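Local coordinates for inactivation-no-after-potential D protein (Drosophila melanogaster, PDB 5F67) that recognises the C-terminal tail of the TRP channel through its third PDZ domain and so probably helps organise the fly's phototransduction signalling complex, at residues Leu35-Ile40 against Gly91-Ala96; Ala65-Gly70 against Val100-Leu105. All coordinates share one frame; numbering follows the deposited sequence.

How the interactions relate
Both contacts lie in the core of one PDZ domain, their centres 11 Å apart. Along the chain their segments alternate: 35-40, which enters strand 37-44, comes first, then the loop 65-70, then the end of helix 86-95 and, directly after it, strand 99-105. Interaction 1 sets the peptide-binding strand against the helix; interaction 2 sets the loop that follows helix 61-64 against the sheet strand. They join into one apolar core, where Leu93 CD2 lies 4.0 Å from Met102 SD and Leu35 CD2 3.7 Å from Val100 CG2. Ile37 and Leu93, which pack on the bound peptide, also touch Met102, so the groove is backed by the core of the domain.

Interaction 1: Leu35-Ile40 against Gly91-Ala96; sequences LGIMVI and GLLKRA
The CA atoms of Leu35 and Leu93 stand 8.5 Å apart, the closest CA pair across the segments, so Leu35, strand residues 37-40 and the last turn of the helix ending at Arg95 are joined across a gap filled by side chains. Leu93 carries the helix side alone and gives each methyl a separate task. Its CD1 fits against two strand residues, 4.0 Å from Val39 CG1 and 4.1 Å from Ile37 CD1, while its CD2 rests 4.0 Å from Leu35 CD1. Val39 meets Leu93 tip to tip; Ile37 and Leu35 cross it at about a right angle. Ile37 reaches the helix with its longer branch: CG1 sits between the backbone N and the carbonyl carbon (chi1 58°), and the extended second torsion carries CD1 on to the leucine. Between Ile37 and Val39 in the strand, Met38 directs its CB away from the helix. All four touching residues are buried, and the union is wholly apolar. Met102 of strand 99-105 touches both Ile37 and Leu93, and Tyr86 and Thr90, earlier in the helix, pack on Val39. Gly36, with phi at 117°, lets the chain swing from the loop into the strand. Backbone groups of Leu35, Gly36 and Ile37 hydrogen-bond the bound peptide, and Ile37 and Leu93 also pack on its apolar side chains. A groove between this strand and this helix is the PDZ peptide site, and the Leu-Gly-Ile run entering the strand is consistent with the end of the family's GLGF-like carboxylate-binding loop.

Interaction 2: Ala65-Gly70 against Val100-Leu105; sequences AGVKVG and VTMILL
Val67 plugs into the strand 99-105 side of the PDZ core, from the loop that follows helix 61-64. That helix ends in a Schellman motif at Gly66, whose positive phi turns the chain so that the next residue, Val67, enters the interior. Its side chain straddles the end of Leu104: CG2 lies 3.7 Å and CG1 3.9 Å from Leu104 CD1, so a single leucine methyl sits against both branches of the valine. The torsions fit this fork, with CG1 opposite the backbone N (chi1 178°) and CG2 beside it. Leu104 points toward the loop and crosses the valine at about a right angle; its CG lies opposite its own carbonyl carbon, and a nearly extended second torsion of 168° brings CD1 forward. Leu73 of the neighbouring strand 72-76 packs on the same leucine. Met102, two residues earlier, also faces the loop. Val27 and Val29 of strand 25-30, on the other flank of strand 99-105, touch Met102 as well. Its chain runs extended as far as SD and then bends at the last torsion (chi3 -76°), which leaves the terminal CE of Met102 4.2 Å from Val67 CG2.

Interaction 1: Leu35-Ile40 against Gly91-Ala96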
loop_
_atom_site.group_PDB
_atom_site.type_symbol
_atom_site.label_atom_id
_atom_site.label_comp_id
_atom_site.label_asym_id
_atom_site.label_seq_id
_atom_site.Cartn_x
_atom_site.Cartn_y
_atom_site.Cartn_z
ATOM N N LEU A 35 6.189 1.348 6.868
ATOM C CA LEU A 35 6.031 2.112 5.634
ATOM C C LEU A 35 5.169 3.339 5.913
ATOM O O LEU A 35 5.480 4.457 5.473
ATOM C CB LEU A 35 5.378 1.254 4.542
ATOM C CG LEU A 35 6.182 0.018 4.131
ATOM C CD1 LEU A 35 5.303 -0.935 3.311
ATOM C CD2 LEU A 35 7.420 0.437 3.341
ATOM N N GLY A 36 4.093 3.127 6.670
ATOM C CA GLY A 36 3.207 4.209 7.051
ATOM C C GLY A 36 1.807 4.024 6.505
ATOM O O GLY A 36 1.091 5.003 6.312
ATOM N N ILE A 37 1.402 2.777 6.254
ATOM C CA ILE A 37 0.072 2.530 5.695
ATOM C C ILE A 37 -0.696 1.475 6.471
ATOM O O ILE A 37 -0.115 0.695 7.231
ATOM C CB ILE A 37 0.140 2.022 4.226
ATOM C CG1 ILE A 37 0.981 0.735 4.140
ATOM C CG2 ILE A 37 0.691 3.094 3.284
ATOM C CD1 ILE A 37 0.914 0.045 2.753
ATOM N N MET A 38 -2.014 1.467 6.270
ATOM C CA MET A 38 -2.851 0.325 6.622
ATOM C C MET A 38 -3.640 -0.040 5.380
ATOM O O MET A 38 -3.813 0.794 4.479
ATOM C CB MET A 38 -3.802 0.672 7.772
ATOM C CG MET A 38 -3.084 0.870 9.080
ATOM S SD MET A 38 -4.179 1.566 10.305
ATOM C CE MET A 38 -2.997 1.753 11.632
ATOM N N VAL A 39 -4.110 -1.282 5.302
ATOM C CA VAL A 39 -4.885 -1.695 4.150
ATOM C C VAL A 39 -6.139 -2.407 4.607
ATOM O O VAL A 39 -6.253 -2.814 5.773
ATOM C CB VAL A 39 -4.086 -2.618 3.185
ATOM C CG1 VAL A 39 -2.827 -1.903 2.663
ATOM C CG2 VAL A 39 -3.689 -3.923 3.885
ATOM N N ILE A 40 -7.086 -2.519 3.686
ATOM C CA ILE A 40 -8.276 -3.331 3.902
ATOM C C ILE A 40 -8.511 -4.152 2.650
ATOM O O ILE A 40 -7.985 -3.837 1.566
ATOM C CB ILE A 40 -9.525 -2.462 4.197
ATOM C CG1 ILE A 40 -9.751 -1.433 3.094
ATOM C CG2 ILE A 40 -9.405 -1.773 5.549
ATOM C CD1 ILE A 40 -11.126 -0.784 3.160
ATOM N N GLY A 91 0.795 -9.836 5.040
ATOM C CA GLY A 91 2.000 -10.624 5.244
ATOM C C GLY A 91 3.144 -10.145 4.361
ATOM O O GLY A 91 4.280 -10.021 4.814
ATOM N N LEU A 92 2.846 -9.864 3.093
ATOM C CA LEU A 92 3.868 -9.375 2.176
ATOM C C LEU A 92 4.402 -8.032 2.649
ATOM O O LEU A 92 5.608 -7.793 2.629
ATOM C CB LEU A 92 3.291 -9.241 0.761
ATOM C CG LEU A 92 2.958 -10.553 0.036
ATOM C CD1 LEU A 92 2.091 -10.280 -1.193
ATOM C CD2 LEU A 92 4.232 -11.275 -0.379
ATOM N N LEU A 93 3.507 -7.150 3.082
ATOM C CA LEU A 93 3.932 -5.818 3.520
ATOM C C LEU A 93 4.773 -5.888 4.787
ATOM O O LEU A 93 5.781 -5.184 4.911
ATOM C CB LEU A 93 2.720 -4.899 3.716
ATOM C CG LEU A 93 2.000 -4.551 2.417
ATOM C CD1 LEU A 93 0.612 -4.018 2.738
ATOM C CD2 LEU A 93 2.836 -3.538 1.617
ATOM N N LYS A 94 4.386 -6.759 5.716
ATOM C CA LYS A 94 5.128 -6.901 6.967
ATOM C C LYS A 94 6.512 -7.504 6.770
ATOM O O LYS A 94 7.463 -7.083 7.421
ATOM C CB LYS A 94 4.331 -7.741 7.964
ATOM C CG LYS A 94 3.052 -7.070 8.416
ATOM C CD LYS A 94 2.152 -8.053 9.160
ATOM C CE LYS A 94 2.572 -8.212 10.610
ATOM N NZ LYS A 94 1.786 -7.329 11.515
ATOM N N ARG A 95 6.633 -8.469 5.862
ATOM C CA ARG A 95 7.914 -9.161 5.665
ATOM C C ARG A 95 8.939 -8.368 4.863
ATOM O O ARG A 95 10.142 -8.580 5.014
ATOM C CB ARG A 95 7.704 -10.522 5.000
ATOM C CG ARG A 95 6.979 -11.514 5.896
ATOM C CD ARG A 95 7.085 -12.934 5.361
ATOM N NE ARG A 95 6.483 -13.049 4.039
ATOM C CZ ARG A 95 5.189 -13.270 3.829
ATOM N NH1 ARG A 95 4.360 -13.402 4.860
ATOM N NH2 ARG A 95 4.727 -13.363 2.591
ATOM N N ALA A 96 8.466 -7.472 4.005
ATOM C CA ALA A 96 9.351 -6.700 3.133
ATOM C C ALA A 96 10.260 -5.792 3.947
ATOM O O ALA A 96 9.821 -5.183 4.925
ATOM C CB ALA A 96 8.526 -5.883 2.137
#

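Interaction 2: Ala65-Gly70 against Val100-Leu105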
loop_
_atom_site.group_PDB
_atom_site.type_symbol
_atom_site.label_atom_id
_atom_site.label_comp_id
_atom_site.label_asym_id
_atom_site.label_seq_id
_atom_site.Cartn_x
_atom_site.Cartn_y
_atom_site.Cartn_z
ATOM N N ALA A 65 6.013 9.648 -0.319
ATOM C CA ALA A 65 6.116 9.070 -1.664
ATOM C C ALA A 65 4.848 9.228 -2.487
ATOM O O ALA A 65 4.801 8.825 -3.652
ATOM C CB ALA A 65 6.487 7.597 -1.582
ATOM N N GLY A 66 3.808 9.793 -1.888
ATOM C CA GLY A 66 2.588 10.043 -2.637
ATOM C C GLY A 66 1.578 8.908 -2.629
ATOM O O GLY A 66 0.688 8.871 -3.483
ATOM N N VAL A 67 1.698 7.983 -1.679
ATOM C CA VAL A 67 0.653 6.971 -1.493
ATOM C C VAL A 67 -0.586 7.715 -0.996
ATOM O O VAL A 67 -0.461 8.606 -0.144
ATOM C CB VAL A 67 1.080 5.929 -0.446
ATOM C CG1 VAL A 67 -0.028 4.881 -0.215
ATOM C CG2 VAL A 67 2.390 5.264 -0.875
ATOM N N LYS A 68 -1.764 7.382 -1.532
ATOM C CA LYS A 68 -2.998 8.035 -1.098
ATOM C C LYS A 68 -3.971 7.024 -0.522
ATOM O O LYS A 68 -4.037 5.879 -0.994
ATOM C CB LYS A 68 -3.691 8.747 -2.267
ATOM C CG LYS A 68 -2.819 9.751 -2.991
ATOM C CD LYS A 68 -2.226 10.771 -2.035
ATOM C CE LYS A 68 -1.355 11.768 -2.796
ATOM N NZ LYS A 68 -0.426 12.508 -1.897
ATOM N N VAL A 69 -4.719 7.446 0.496
ATOM C CA VAL A 69 -5.818 6.632 1.009
ATOM C C VAL A 69 -6.790 6.373 -0.135
ATOM O O VAL A 69 -7.138 7.295 -0.885
ATOM C CB VAL A 69 -6.545 7.322 2.187
ATOM C CG1 VAL A 69 -7.776 6.527 2.616
ATOM C CG2 VAL A 69 -5.586 7.506 3.373
ATOM N N GLY A 70 -7.215 5.117 -0.278
ATOM C CA GLY A 70 -8.118 4.738 -1.353
ATOM C C GLY A 70 -7.410 4.105 -2.542
ATOM O O GLY A 70 -8.064 3.501 -3.396
ATOM N N VAL A 100 10.701 -0.764 -0.404
ATOM C CA VAL A 100 9.608 -1.634 -0.810
ATOM C C VAL A 100 8.939 -1.012 -2.020
ATOM O O VAL A 100 8.518 0.149 -1.982
ATOM C CB VAL A 100 8.585 -1.819 0.330
ATOM C CG1 VAL A 100 7.484 -2.812 -0.089
ATOM C CG2 VAL A 100 9.284 -2.300 1.602
ATOM N N THR A 101 8.883 -1.778 -3.103
ATOM C CA THR A 101 8.291 -1.321 -4.347
ATOM C C THR A 101 6.806 -1.635 -4.273
ATOM O O THR A 101 6.420 -2.778 -4.006
ATOM C CB THR A 101 8.866 -2.090 -5.538
ATOM O OG1 THR A 101 10.291 -1.948 -5.563
ATOM C CG2 THR A 101 8.269 -1.572 -6.858
ATOM N N MET A 102 5.962 -0.635 -4.491
ATOM C CA MET A 102 4.535 -0.903 -4.543
ATOM C C MET A 102 3.961 -0.358 -5.842
ATOM O O MET A 102 4.345 0.721 -6.290
ATOM C CB MET A 102 3.829 -0.257 -3.352
ATOM C CG MET A 102 4.235 -0.870 -2.010
ATOM S SD MET A 102 3.257 -0.214 -0.646
ATOM C CE MET A 102 3.983 1.412 -0.437
ATOM N N ILE A 103 3.048 -1.112 -6.445
ATOM C CA ILE A 103 2.340 -0.609 -7.604
ATOM C C ILE A 103 0.971 -0.225 -7.102
ATOM O O ILE A 103 0.265 -1.041 -6.494
ATOM C CB ILE A 103 2.197 -1.667 -8.709
ATOM C CG1 ILE A 103 3.583 -2.027 -9.260
ATOM C CG2 ILE A 103 1.336 -1.124 -9.839
ATOM C CD1 ILE A 103 3.555 -3.107 -10.326
ATOM N N LEU A 104 0.606 1.028 -7.344
ATOM C CA LEU A 104 -0.621 1.593 -6.798
ATOM C C LEU A 104 -1.471 2.193 -7.900
ATOM O O LEU A 104 -0.951 2.707 -8.881
ATOM C CB LEU A 104 -0.277 2.695 -5.794
ATOM C CG LEU A 104 0.436 2.275 -4.508
ATOM C CD1 LEU A 104 0.973 3.506 -3.773
ATOM C CD2 LEU A 104 -0.493 1.459 -3.604
ATOM N N LEU A 105 -2.786 2.160 -7.718
ATOM C CA LEU A 105 -3.696 2.777 -8.681
ATOM C C LEU A 105 -4.621 3.742 -7.952
ATOM O O LEU A 105 -5.395 3.337 -7.073
ATOM C CB LEU A 105 -4.529 1.708 -9.399
ATOM C CG LEU A 105 -5.611 2.233 -10.352
ATOM C CD1 LEU A 105 -4.999 2.933 -11.568
ATOM C CD2 LEU A 105 -6.505 1.099 -10.801
#